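Local coordinates for protein putative trimethylamine methyltransferase (Rhizobium meliloti, PDB 4YYC) that probably acts as a methyltransferase, as a member of the trimethylamine methyltransferase (MTTB) family, at residues 68-73 and 99-104; 64-69 and 289-294; 84-89 and 301-306; 73-78 and 248-253. All blocks are in the same frame, centred on the assembly; numbering follows the deposited sequence.

Contact 1 (68-73 and 99-104); sequences VVLEEI and VHFPKG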
loop_
_atom_site.group_PDB
_atom_site.type_symbol
_atom_site.label_atom_id
_atom_site.label_comp_id
_atom_site.label_asym_id
_atom_site.label_seq_id
_atom_site.Cartn_x
_atom_site.Cartn_y
_atom_site.Cartn_z
ATOM N N VAL A 68 8.343 -28.041 17.066
ATOM C CA VAL A 68 9.723 -28.489 17.280
ATOM C C VAL A 68 10.542 -27.537 18.150
ATOM O O VAL A 68 11.179 -27.935 19.104
ATOM C CB VAL A 68 10.443 -28.701 15.934
ATOM C CG1 VAL A 68 11.937 -28.942 16.148
ATOM C CG2 VAL A 68 9.811 -29.892 15.222
ATOM N N VAL A 69 10.526 -26.262 17.822
ATOM C CA VAL A 69 11.225 -25.252 18.635
ATOM C C VAL A 69 10.760 -25.315 20.096
ATOM O O VAL A 69 11.581 -25.306 21.025
ATOM C CB VAL A 69 10.975 -23.850 18.050
ATOM C CG1 VAL A 69 11.418 -22.748 19.016
ATOM C CG2 VAL A 69 11.672 -23.717 16.692
ATOM N N LEU A 70 9.444 -25.358 20.295
ATOM C CA LEU A 70 8.885 -25.343 21.648
ATOM C C LEU A 70 9.308 -26.556 22.480
ATOM O O LEU A 70 9.454 -26.445 23.697
ATOM C CB LEU A 70 7.362 -25.269 21.620
ATOM C CG LEU A 70 6.778 -23.889 21.289
ATOM C CD1 LEU A 70 5.265 -24.007 21.160
ATOM C CD2 LEU A 70 7.127 -22.837 22.320
ATOM N N GLU A 71 9.434 -27.717 21.833
ATOM C CA GLU A 71 9.848 -28.912 22.546
ATOM C C GLU A 71 11.375 -28.978 22.737
ATOM O O GLU A 71 11.843 -29.185 23.846
ATOM C CB GLU A 71 9.328 -30.175 21.871
ATOM C CG GLU A 71 9.709 -31.402 22.683
ATOM C CD GLU A 71 9.198 -32.711 22.146
ATOM O OE1 GLU A 71 8.621 -32.776 21.032
ATOM O OE2 GLU A 71 9.395 -33.699 22.878
ATOM N N GLU A 72 12.134 -28.830 21.668
ATOM C CA GLU A 72 13.590 -29.003 21.703
ATOM C C GLU A 72 14.358 -27.862 22.323
ATOM O O GLU A 72 15.319 -28.082 23.026
ATOM C CB GLU A 72 14.145 -29.237 20.305
ATOM C CG GLU A 72 13.655 -30.514 19.672
ATOM C CD GLU A 72 14.263 -30.757 18.291
ATOM O OE1 GLU A 72 15.156 -29.939 17.841
ATOM O OE2 GLU A 72 13.801 -31.738 17.674
ATOM N N ILE A 73 13.934 -26.644 22.050
ATOM C CA ILE A 73 14.672 -25.443 22.470
ATOM C C ILE A 73 14.004 -24.836 23.691
ATOM O O ILE A 73 14.686 -24.539 24.668
ATOM C CB ILE A 73 14.776 -24.408 21.329
ATOM C CG1 ILE A 73 15.524 -25.047 20.154
ATOM C CG2 ILE A 73 15.480 -23.157 21.829
ATOM C CD1 ILE A 73 15.522 -24.208 18.898
ATOM N N VAL A 99 11.399 -23.462 29.699
ATOM C CA VAL A 99 10.242 -24.327 29.632
ATOM C C VAL A 99 10.201 -25.051 28.283
ATOM O O VAL A 99 10.162 -24.402 27.256
ATOM C CB VAL A 99 8.951 -23.537 29.831
ATOM C CG1 VAL A 99 7.780 -24.491 29.876
ATOM C CG2 VAL A 99 9.022 -22.728 31.117
ATOM N N HIS A 100 10.241 -26.398 28.325
ATOM C CA HIS A 100 10.125 -27.234 27.136
ATOM C C HIS A 100 8.705 -27.786 27.067
ATOM O O HIS A 100 8.197 -28.366 28.036
ATOM C CB HIS A 100 11.155 -28.370 27.174
ATOM C CG HIS A 100 12.575 -27.888 27.134
ATOM N ND1 HIS A 100 13.319 -27.864 25.971
ATOM C CD2 HIS A 100 13.377 -27.379 28.103
ATOM C CE1 HIS A 100 14.519 -27.373 26.230
ATOM N NE2 HIS A 100 14.587 -27.090 27.521
ATOM N N PHE A 101 8.065 -27.660 25.913
ATOM C CA PHE A 101 6.636 -27.935 25.786
ATOM C C PHE A 101 6.391 -29.207 24.972
ATOM O O PHE A 101 6.819 -29.294 23.815
ATOM C CB PHE A 101 5.934 -26.761 25.088
ATOM C CG PHE A 101 6.095 -25.432 25.804
ATOM C CD1 PHE A 101 7.220 -24.647 25.594
ATOM C CD2 PHE A 101 5.103 -24.958 26.649
ATOM C CE1 PHE A 101 7.362 -23.420 26.216
ATOM C CE2 PHE A 101 5.255 -23.736 27.286
ATOM C CZ PHE A 101 6.398 -22.980 27.087
ATOM N N PRO A 102 5.619 -30.154 25.524
ATOM C CA PRO A 102 5.143 -31.253 24.708
ATOM C C PRO A 102 4.364 -30.745 23.526
ATOM O O PRO A 102 3.734 -29.704 23.604
ATOM C CB PRO A 102 4.203 -32.007 25.627
ATOM C CG PRO A 102 4.550 -31.622 26.990
ATOM C CD PRO A 102 5.210 -30.293 26.935
ATOM N N LYS A 103 4.393 -31.495 22.452
ATOM C CA LYS A 103 3.768 -31.029 21.231
ATOM C C LYS A 103 2.257 -30.929 21.402
ATOM O O LYS A 103 1.623 -31.857 21.903
ATOM C CB LYS A 103 4.182 -31.898 20.033
ATOM C CG LYS A 103 5.685 -31.776 19.770
ATOM C CD LYS A 103 6.092 -31.658 18.319
ATOM C CE LYS A 103 6.896 -32.810 17.790
ATOM N NZ LYS A 103 8.282 -32.865 18.365
ATOM N N GLY A 104 1.726 -29.760 21.043
ATOM C CA GLY A 104 0.313 -29.486 21.096
ATOM C C GLY A 104 -0.172 -28.855 22.388
ATOM O O GLY A 104 -1.303 -28.414 22.445
HETATM O O HOH W 1 11.116 -32.322 17.766
#

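Contact 2 (64-69 and 289-294); sequences RNADVV and TLTQIL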
loop_
_atom_site.group_PDB
_atom_site.type_symbol
_atom_site.label_atom_id
_atom_site.label_comp_id
_atom_site.label_asym_id
_atom_site.label_seq_id
_atom_site.Cartn_x
_atom_site.Cartn_y
_atom_site.Cartn_z
ATOM N N ARG A 64 4.401 -26.974 12.280
ATOM C CA ARG A 64 5.178 -28.112 12.707
ATOM C C ARG A 64 6.536 -27.676 13.267
ATOM O O ARG A 64 6.973 -28.139 14.337
ATOM C CB ARG A 64 5.398 -29.032 11.497
ATOM C CG ARG A 64 5.911 -30.397 11.777
ATOM C CD ARG A 64 5.640 -31.322 10.592
ATOM N NE ARG A 64 6.071 -30.788 9.308
ATOM C CZ ARG A 64 5.298 -30.514 8.251
ATOM N NH1 ARG A 64 3.986 -30.720 8.241
ATOM N NH2 ARG A 64 5.864 -30.041 7.158
ATOM N N ASN A 65 7.196 -26.766 12.560
ATOM C CA ASN A 65 8.487 -26.264 12.994
ATOM C C ASN A 65 8.406 -25.490 14.315
ATOM O O ASN A 65 9.315 -25.582 15.147
ATOM C CB ASN A 65 9.141 -25.401 11.887
ATOM C CG ASN A 65 9.659 -26.236 10.730
ATOM O OD1 ASN A 65 9.554 -27.466 10.725
ATOM N ND2 ASN A 65 10.241 -25.556 9.714
ATOM N N ALA A 66 7.326 -24.743 14.530
ATOM C CA ALA A 66 7.165 -24.084 15.820
ATOM C C ALA A 66 7.002 -25.051 16.966
ATOM O O ALA A 66 7.526 -24.832 18.032
ATOM C CB ALA A 66 6.025 -23.088 15.778
ATOM N N ASP A 67 6.313 -26.159 16.731
ATOM C CA ASP A 67 6.197 -27.164 17.783
ATOM C C ASP A 67 7.537 -27.826 18.088
ATOM O O ASP A 67 7.823 -28.124 19.237
ATOM C CB ASP A 67 5.214 -28.247 17.393
ATOM C CG ASP A 67 3.784 -27.751 17.311
ATOM O OD1 ASP A 67 3.402 -26.737 17.942
ATOM O OD2 ASP A 67 3.047 -28.432 16.600
ATOM N N VAL A 68 8.343 -28.041 17.066
ATOM C CA VAL A 68 9.723 -28.489 17.280
ATOM C C VAL A 68 10.542 -27.537 18.150
ATOM O O VAL A 68 11.179 -27.935 19.104
ATOM C CB VAL A 68 10.443 -28.701 15.934
ATOM C CG1 VAL A 68 11.937 -28.942 16.148
ATOM C CG2 VAL A 68 9.811 -29.892 15.222
ATOM N N VAL A 69 10.526 -26.262 17.822
ATOM C CA VAL A 69 11.225 -25.252 18.635
ATOM C C VAL A 69 10.760 -25.315 20.096
ATOM O O VAL A 69 11.581 -25.306 21.025
ATOM C CB VAL A 69 10.975 -23.850 18.050
ATOM C CG1 VAL A 69 11.418 -22.748 19.016
ATOM C CG2 VAL A 69 11.672 -23.717 16.692
ATOM N N THR A 289 11.562 -16.341 10.889
ATOM C CA THR A 289 10.939 -15.339 11.724
ATOM C C THR A 289 9.523 -15.795 12.131
ATOM O O THR A 289 9.174 -15.709 13.301
ATOM C CB THR A 289 10.900 -13.980 11.007
ATOM O OG1 THR A 289 12.246 -13.487 10.878
ATOM C CG2 THR A 289 10.076 -12.943 11.746
ATOM N N LEU A 290 8.727 -16.249 11.170
ATOM C CA LEU A 290 7.384 -16.733 11.481
ATOM C C LEU A 290 7.378 -17.888 12.474
ATOM O O LEU A 290 6.509 -17.984 13.317
ATOM C CB LEU A 290 6.636 -17.202 10.236
ATOM C CG LEU A 290 6.083 -16.074 9.395
ATOM C CD1 LEU A 290 5.543 -16.637 8.106
ATOM C CD2 LEU A 290 5.008 -15.283 10.144
ATOM N N THR A 291 8.298 -18.839 12.303
ATOM C CA THR A 291 8.386 -19.955 13.200
ATOM C C THR A 291 8.652 -19.466 14.632
ATOM O O THR A 291 8.031 -19.926 15.597
ATOM C CB THR A 291 9.525 -20.875 12.722
ATOM O OG1 THR A 291 9.181 -21.325 11.407
ATOM C CG2 THR A 291 9.705 -22.014 13.625
ATOM N N GLN A 292 9.620 -18.561 14.767
ATOM C CA GLN A 292 9.939 -18.045 16.106
ATOM C C GLN A 292 8.763 -17.273 16.709
ATOM O O GLN A 292 8.445 -17.415 17.888
ATOM C CB GLN A 292 11.169 -17.173 16.078
ATOM C CG GLN A 292 11.770 -16.960 17.458
ATOM C CD GLN A 292 12.874 -15.922 17.355
ATOM O OE1 GLN A 292 13.911 -16.202 16.805
ATOM N NE2 GLN A 292 12.633 -14.708 17.853
ATOM N N ILE A 293 8.141 -16.438 15.897
ATOM C CA ILE A 293 6.956 -15.722 16.328
ATOM C C ILE A 293 5.875 -16.652 16.866
ATOM O O ILE A 293 5.323 -16.436 17.952
ATOM C CB ILE A 293 6.377 -14.850 15.189
ATOM C CG1 ILE A 293 7.277 -13.632 14.983
ATOM C CG2 ILE A 293 4.960 -14.411 15.520
ATOM C CD1 ILE A 293 6.983 -12.930 13.655
ATOM N N LEU A 294 5.579 -17.701 16.110
ATOM C CA LEU A 294 4.507 -18.598 16.489
ATOM C C LEU A 294 4.860 -19.308 17.801
ATOM O O LEU A 294 3.992 -19.471 18.669
ATOM C CB LEU A 294 4.186 -19.591 15.356
ATOM C CG LEU A 294 3.096 -20.616 15.659
ATOM C CD1 LEU A 294 1.784 -19.928 16.030
ATOM C CD2 LEU A 294 2.922 -21.523 14.434
HETATM O O HOH W 2 10.885 -22.835 10.060
#

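Contact 3 (84-89 and 301-306); sequences LDLWKA and AAFTQL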
loop_
_atom_site.group_PDB
_atom_site.type_symbol
_atom_site.label_atom_id
_atom_site.label_comp_id
_atom_site.label_asym_id
_atom_site.label_seq_id
_atom_site.Cartn_x
_atom_site.Cartn_y
_atom_site.Cartn_z
ATOM N N LEU A 84 6.956 -20.746 36.460
ATOM C CA LEU A 84 7.550 -22.082 36.299
ATOM C C LEU A 84 6.697 -23.164 36.956
ATOM O O LEU A 84 6.555 -24.276 36.410
ATOM C CB LEU A 84 8.984 -22.137 36.819
ATOM C CG LEU A 84 9.995 -21.221 36.153
ATOM C CD1 LEU A 84 11.378 -21.468 36.738
ATOM C CD2 LEU A 84 10.000 -21.373 34.646
ATOM N N ASP A 85 6.163 -22.874 38.135
ATOM C CA ASP A 85 5.289 -23.822 38.795
ATOM C C ASP A 85 4.030 -24.065 38.003
ATOM O O ASP A 85 3.574 -25.199 37.930
ATOM C CB ASP A 85 4.910 -23.396 40.211
ATOM C CG ASP A 85 6.041 -23.520 41.187
ATOM O OD1 ASP A 85 7.137 -24.036 40.850
ATOM O OD2 ASP A 85 5.846 -23.131 42.367
ATOM N N LEU A 86 3.481 -23.021 37.394
ATOM C CA LEU A 86 2.279 -23.194 36.573
ATOM C C LEU A 86 2.534 -24.105 35.380
ATOM O O LEU A 86 1.718 -24.956 35.047
ATOM C CB LEU A 86 1.720 -21.848 36.142
ATOM C CG LEU A 86 1.050 -21.065 37.245
ATOM C CD1 LEU A 86 0.894 -19.596 36.876
ATOM C CD2 LEU A 86 -0.298 -21.678 37.588
ATOM N N TRP A 87 3.698 -23.936 34.756
ATOM C CA TRP A 87 4.073 -24.729 33.590
ATOM C C TRP A 87 4.324 -26.187 33.974
ATOM O O TRP A 87 3.882 -27.085 33.264
ATOM C CB TRP A 87 5.274 -24.108 32.833
ATOM C CG TRP A 87 4.844 -23.019 31.898
ATOM C CD1 TRP A 87 5.188 -21.695 31.932
ATOM C CD2 TRP A 87 3.918 -23.162 30.807
ATOM N NE1 TRP A 87 4.577 -21.027 30.904
ATOM C CE2 TRP A 87 3.762 -21.894 30.220
ATOM C CE3 TRP A 87 3.194 -24.250 30.281
ATOM C CZ2 TRP A 87 2.932 -21.696 29.114
ATOM C CZ3 TRP A 87 2.369 -24.040 29.194
ATOM C CH2 TRP A 87 2.242 -22.760 28.638
ATOM N N LYS A 88 5.000 -26.418 35.101
ATOM C CA LYS A 88 5.257 -27.786 35.525
ATOM C C LYS A 88 3.924 -28.479 35.779
ATOM O O LYS A 88 3.729 -29.620 35.381
ATOM C CB LYS A 88 6.128 -27.869 36.763
ATOM C CG LYS A 88 6.381 -29.321 37.156
ATOM N N ALA A 89 3.005 -27.780 36.429
ATOM C CA ALA A 89 1.688 -28.350 36.747
ATOM C C ALA A 89 0.871 -28.671 35.510
ATOM O O ALA A 89 0.100 -29.628 35.530
ATOM C CB ALA A 89 0.905 -27.406 37.639
ATOM N N ALA A 301 0.766 -16.678 25.086
ATOM C CA ALA A 301 -0.692 -16.684 25.107
ATOM C C ALA A 301 -1.228 -17.829 25.938
ATOM O O ALA A 301 -2.168 -17.641 26.739
ATOM C CB ALA A 301 -1.263 -16.706 23.705
ATOM N N ALA A 302 -0.640 -19.036 25.818
ATOM C CA ALA A 302 -1.121 -20.155 26.648
ATOM C C ALA A 302 -0.929 -19.873 28.118
ATOM O O ALA A 302 -1.785 -20.267 28.926
ATOM C CB ALA A 302 -0.401 -21.439 26.270
ATOM N N PHE A 303 0.157 -19.175 28.465
ATOM C CA PHE A 303 0.382 -18.763 29.841
ATOM C C PHE A 303 -0.803 -18.005 30.428
ATOM O O PHE A 303 -1.192 -18.225 31.600
ATOM C CB PHE A 303 1.648 -17.920 29.939
ATOM C CG PHE A 303 1.984 -17.526 31.365
ATOM C CD1 PHE A 303 2.346 -18.473 32.298
ATOM C CD2 PHE A 303 1.835 -16.227 31.761
ATOM C CE1 PHE A 303 2.615 -18.086 33.630
ATOM C CE2 PHE A 303 2.117 -15.815 33.064
ATOM C CZ PHE A 303 2.506 -16.740 33.988
ATOM N N THR A 304 -1.420 -17.139 29.652
ATOM C CA THR A 304 -2.574 -16.377 30.177
ATOM C C THR A 304 -3.715 -17.312 30.641
ATOM O O THR A 304 -4.398 -17.019 31.619
ATOM C CB THR A 304 -3.122 -15.340 29.175
ATOM O OG1 THR A 304 -3.726 -16.028 28.064
ATOM C CG2 THR A 304 -2.025 -14.343 28.740
ATOM N N GLN A 305 -3.853 -18.456 29.963
ATOM C CA GLN A 305 -4.929 -19.396 30.275
ATOM C C GLN A 305 -4.590 -20.197 31.515
ATOM O O GLN A 305 -5.495 -20.696 32.183
ATOM C CB GLN A 305 -5.237 -20.324 29.082
ATOM C CG GLN A 305 -5.556 -19.610 27.767
ATOM C CD GLN A 305 -6.721 -18.690 27.914
ATOM O OE1 GLN A 305 -7.877 -19.161 28.110
ATOM N NE2 GLN A 305 -6.470 -17.375 27.866
ATOM N N LEU A 306 -3.294 -20.322 31.822
ATOM C CA LEU A 306 -2.875 -20.930 33.088
ATOM C C LEU A 306 -3.218 -20.075 34.285
ATOM O O LEU A 306 -3.402 -20.596 35.414
ATOM C CB LEU A 306 -1.399 -21.313 33.076
ATOM C CG LEU A 306 -0.961 -22.344 32.034
ATOM C CD1 LEU A 306 0.534 -22.515 32.144
ATOM C CD2 LEU A 306 -1.667 -23.651 32.200
#

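Contact 4 (73-78 and 248-253); sequences IGIEFR and SPMVFD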
loop_
_atom_site.group_PDB
_atom_site.type_symbol
_atom_site.label_atom_id
_atom_site.label_comp_id
_atom_site.label_asym_id
_atom_site.label_seq_id
_atom_site.Cartn_x
_atom_site.Cartn_y
_atom_site.Cartn_z
ATOM N N ILE A 73 13.934 -26.644 22.050
ATOM C CA ILE A 73 14.672 -25.443 22.470
ATOM C C ILE A 73 14.004 -24.836 23.691
ATOM O O ILE A 73 14.686 -24.539 24.668
ATOM C CB ILE A 73 14.776 -24.408 21.329
ATOM C CG1 ILE A 73 15.524 -25.047 20.154
ATOM C CG2 ILE A 73 15.480 -23.157 21.829
ATOM C CD1 ILE A 73 15.522 -24.208 18.898
ATOM N N GLY A 74 12.690 -24.677 23.645
ATOM C CA GLY A 74 11.944 -24.128 24.757
ATOM C C GLY A 74 11.939 -22.612 24.777
ATOM O O GLY A 74 12.518 -21.955 23.923
ATOM N N ILE A 75 11.237 -22.083 25.755
ATOM C CA ILE A 75 11.096 -20.639 25.944
ATOM C C ILE A 75 11.462 -20.322 27.388
ATOM O O ILE A 75 11.019 -21.003 28.303
ATOM C CB ILE A 75 9.648 -20.216 25.689
ATOM C CG1 ILE A 75 9.178 -20.630 24.283
ATOM C CG2 ILE A 75 9.472 -18.726 25.922
ATOM C CD1 ILE A 75 9.811 -19.905 23.123
ATOM N N GLU A 76 12.288 -19.314 27.584
ATOM C CA GLU A 76 12.624 -18.878 28.952
ATOM C C GLU A 76 11.482 -18.088 29.587
ATOM O O GLU A 76 10.936 -17.185 28.970
ATOM C CB GLU A 76 13.863 -17.993 28.932
ATOM C CG GLU A 76 15.117 -18.676 28.396
ATOM C CD GLU A 76 15.997 -19.205 29.500
ATOM O OE1 GLU A 76 16.428 -18.406 30.358
ATOM O OE2 GLU A 76 16.248 -20.432 29.544
ATOM N N PHE A 77 11.138 -18.424 30.837
ATOM C CA PHE A 77 10.241 -17.639 31.643
ATOM C C PHE A 77 11.118 -17.215 32.789
ATOM O O PHE A 77 11.390 -18.002 33.688
ATOM C CB PHE A 77 9.020 -18.463 32.070
ATOM C CG PHE A 77 7.970 -18.566 30.990
ATOM C CD1 PHE A 77 8.186 -19.326 29.840
ATOM C CD2 PHE A 77 6.785 -17.847 31.094
ATOM C CE1 PHE A 77 7.238 -19.341 28.829
ATOM C CE2 PHE A 77 5.835 -17.869 30.085
ATOM C CZ PHE A 77 6.065 -18.600 28.949
ATOM N N ARG A 78 11.615 -15.978 32.748
ATOM C CA ARG A 78 12.682 -15.569 33.675
ATOM C C ARG A 78 12.211 -14.818 34.901
ATOM O O ARG A 78 11.313 -14.017 34.822
ATOM C CB ARG A 78 13.704 -14.728 32.943
ATOM C CG ARG A 78 14.399 -15.526 31.884
ATOM C CD ARG A 78 15.500 -14.733 31.207
ATOM N NE ARG A 78 16.310 -15.582 30.325
ATOM C CZ ARG A 78 17.263 -15.103 29.517
ATOM N NH1 ARG A 78 17.497 -13.797 29.455
ATOM N NH2 ARG A 78 17.965 -15.926 28.742
ATOM N N SER A 248 12.178 -11.010 22.606
ATOM C CA SER A 248 12.574 -11.932 21.560
ATOM C C SER A 248 14.102 -11.863 21.399
ATOM O O SER A 248 14.633 -10.747 21.464
ATOM C CB SER A 248 11.871 -11.562 20.250
ATOM O OG SER A 248 10.454 -11.433 20.481
ATOM N N PRO A 249 14.809 -12.987 21.210
ATOM C CA PRO A 249 14.203 -14.313 20.968
ATOM C C PRO A 249 13.898 -15.129 22.235
ATOM O O PRO A 249 14.765 -15.340 23.070
ATOM C CB PRO A 249 15.262 -15.047 20.132
ATOM C CG PRO A 249 16.563 -14.381 20.524
ATOM C CD PRO A 249 16.233 -12.945 20.833
HETATM N N MSE A 250 12.648 -15.614 22.297
HETATM C CA MSE A 250 12.227 -16.779 23.093
HETATM C C MSE A 250 12.441 -16.558 24.587
HETATM O O MSE A 250 12.768 -17.490 25.311
HETATM C CB MSE A 250 12.935 -18.042 22.528
HETATM C CG MSE A 250 12.493 -18.311 21.067
HETATM SE SE MSE A 250 13.527 -19.829 20.340
HETATM C CE MSE A 250 15.199 -18.869 19.867
ATOM N N VAL A 251 12.223 -15.333 25.059
ATOM C CA VAL A 251 12.288 -15.042 26.497
ATOM C C VAL A 251 11.073 -14.223 26.852
ATOM O O VAL A 251 10.772 -13.242 26.149
ATOM C CB VAL A 251 13.558 -14.218 26.854
ATOM C CG1 VAL A 251 13.525 -13.720 28.301
ATOM C CG2 VAL A 251 14.821 -15.047 26.622
ATOM N N PHE A 252 10.443 -14.567 27.989
ATOM C CA PHE A 252 9.530 -13.641 28.688
ATOM C C PHE A 252 10.164 -13.270 30.016
ATOM O O PHE A 252 10.576 -14.133 30.742
ATOM C CB PHE A 252 8.145 -14.278 28.914
ATOM C CG PHE A 252 7.325 -14.364 27.650
ATOM C CD1 PHE A 252 6.568 -13.291 27.221
ATOM C CD2 PHE A 252 7.349 -15.525 26.888
ATOM C CE1 PHE A 252 5.842 -13.353 26.044
ATOM C CE2 PHE A 252 6.617 -15.607 25.696
ATOM C CZ PHE A 252 5.877 -14.535 25.275
ATOM N N ASP A 253 10.212 -11.973 30.268
ATOM C CA ASP A 253 10.803 -11.440 31.477
ATOM C C ASP A 253 9.792 -11.119 32.562
ATOM O O ASP A 253 8.586 -11.006 32.346
ATOM C CB ASP A 253 11.608 -10.193 31.123
ATOM C CG ASP A 253 12.966 -10.517 30.541
ATOM O OD1 ASP A 253 13.676 -11.380 31.126
ATOM O OD2 ASP A 253 13.323 -9.882 29.518
HETATM O O HOH W 3 16.315 -11.549 30.521
#

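Contact 1 (68-73 and 99-104)
His100 brings its ring edge-on to the 69-73 turn of helix 56-73. Its ND1 donates to Glu71 O at 2.9 Å, with the oxygen only 6° out of the ring plane but the donor well above the plane of the carbonyl. CE1 lies 3.2 Å from Ile73 O, and Glu72 O is also near the ring plane. An alanine here would probably leave Glu71 O without this N-H donor and open a gap beside the three carbonyls. At Phe101 the backbone takes over: Phe101 N donates to Leu70 O at 2.9 Å, nearly straight (168°). The ring adds apolar contact, CD1 meeting Leu70 CD2 at 3.7 Å, while Phe101 O sits 3.3 Å from Glu71 CB. Lys103, bent along its length, crosses the extended Glu71 chain at about a right angle, its NZ in a 2.7 Å salt bridge with Glu71 OE1. Water 1 joins the same NZ to Glu72 OE2; Glu72 OE1 is salt-bridged to Arg437 of the second subunit. In the fold, the wider pi-type turn at residues 69-73 offers carbonyls to the end of strand 98-100 in a mixed sheet, beside strand 75-77, which follows the helix.

Contact 2 (64-69 and 289-294)
Thr291 lays its methyl group over the backbone of helix 56-73, CG2 standing 3.7 Å from Ala66 N and 3.8 Å from Asn65 C. This is a helix-helix crossing: the axes of the two short segments approach to 8.4 Å at a signed angle of -58°. Helix 286-307 joins the parallel neighbours 269-277 and 313-322 of a curled sheet, a beta-alpha-beta crossover consistent with the TIM-barrel fold of this family, and helix 56-73 packs on it from outside that crossover. The small side chain of Ala66 is consistent with the close approach. Its CB points at the other helix and touches Leu294 CD2 at 3.7 Å; CG of Leu294 is anti to its backbone N (chi1 178°), lying with CD2 beside that methyl. Val69 CG2 adds a looser contact with Thr291 CG2 at 4.0 Å. Ile436 of the second subunit packs on both Val69 and Thr291, so the seam runs into the dimer interface. The polar link lies at Asn65, whose ND2 also bonds Gln431 of the second subunit. Thr291 OG1, beside its own backbone N (chi1 -61°) and bonded to Ala287 O, receives a hydrogen bond from water 2 at 2.6 Å, and that water accepts from Asn65 ND2 at 2.8 Å.

Contact 3 (84-89 and 301-306)
Apolar packing of two helices at close to a right angle makes this contact, Leu86 and Trp87 of helix 81-90 meeting Ala302, Phe303 and Leu306 near the C-terminal end of helix 286-307. The short axes cross at 88° and come no nearer than 10.4 Å, a separation spanned by large side chains. The evidence for a specific fit is clearest at Trp87. Leu306 CD1 sits over one face of the indole in a CH-pi contact, 3.5 Å from the centroid of the six-membered ring and almost on the ring normal. That methyl is anti to CA (chi2 177°), and the leucine side chain meets the indole at about a right angle. Ala302 touches the rim instead: its CB lies near the ring plane, 3.8 Å from Trp87 CH2. Phe303 approaches the five-membered ring obliquely, its CD1 3.7 Å from Trp87 NE1, with the centroids 5.7 Å apart and the planes at 32°. Leu86 adds two looser contacts. Its CD1 meets Phe303 CE1 at 4.0 Å, and its CD2 lies 3.9 Å from Leu306 O. Three kinds of approach, over a face, at a rim and oblique, together limit how the indole can turn. Around the pair, the rings of Phe77 on strand 75-77 and of Phe101 stand edge-to-face with Trp87, while helix 105-109 packs through Cys106 on Trp87 and Ala302 and through Leu109 on Trp87 and Leu306.

Contact 4 (73-78 and 248-253)
Backbone hydrogen bonds pair Glu76 with Val251 and Phe77 with Phe252 as parallel strands. Glu76 N donates to Met250 O at 3.0 Å, Phe252 N to Glu76 O at 2.8 Å and Arg78 N to Phe252 O at 2.9 Å, the last two nearly straight at 176° and 177°. Apolar contacts occupy the face bearing Phe77 and Phe252. Phe252 CD2 lies over the Phe77 ring, 3.9 Å from CZ, with the planes at 33°; Ile75 CG2 touches the edge of the Phe252 ring, and Ile75 CD1 meets CB of Met250, modelled as selenomethionine, at 3.7 Å. Charged groups belong to the other face. Val251 CG2 lies over the centre of one face of the Arg78 guanidinium, 3.8 Å from that plane, and NE donates at 2.8 Å to Glu76 OE1, which accepts on its anti lone pair. Glu76 OE2 is salt-bridged to Arg98, and water 3 joins Arg78 NH1 to Asp253 OD1. An alanine in place of Arg78 would probably leave Glu76 OE1 without this mate and Val251 CG2 without the flat group over it. The chemistry thus differs by face: an apolar side whose Ile75 packs on Ala299 of helix 286-307, and a side where a carboxylate held by two arginines probably keeps its negative charge.

Overall arrangement
The four contacts cluster on one side of the chain's centre, their own centres 10 to 19 Å apart. Contacts 1 and 2 share helix 56-73, whose next element, strand 75-77, enters contact 4; contacts 2 and 3 use different parts of helix 286-307, with nearest atoms about 8 Å apart. Strands 98-100 and 251-252 flank strand 75-77 in one mixed four-stranded sheet, linking contacts 1 and 4. Contact 3 touches both through Trp87, next to Phe101 and Phe77. Along the chain, residues 64-89 thus meet residues 248-306 in contacts 2, 3 and 4, tying the N-terminal part to a later helix and strand. Contacts 1, 2 and 4 also touch the second subunit, so this region contributes to the dimer interface.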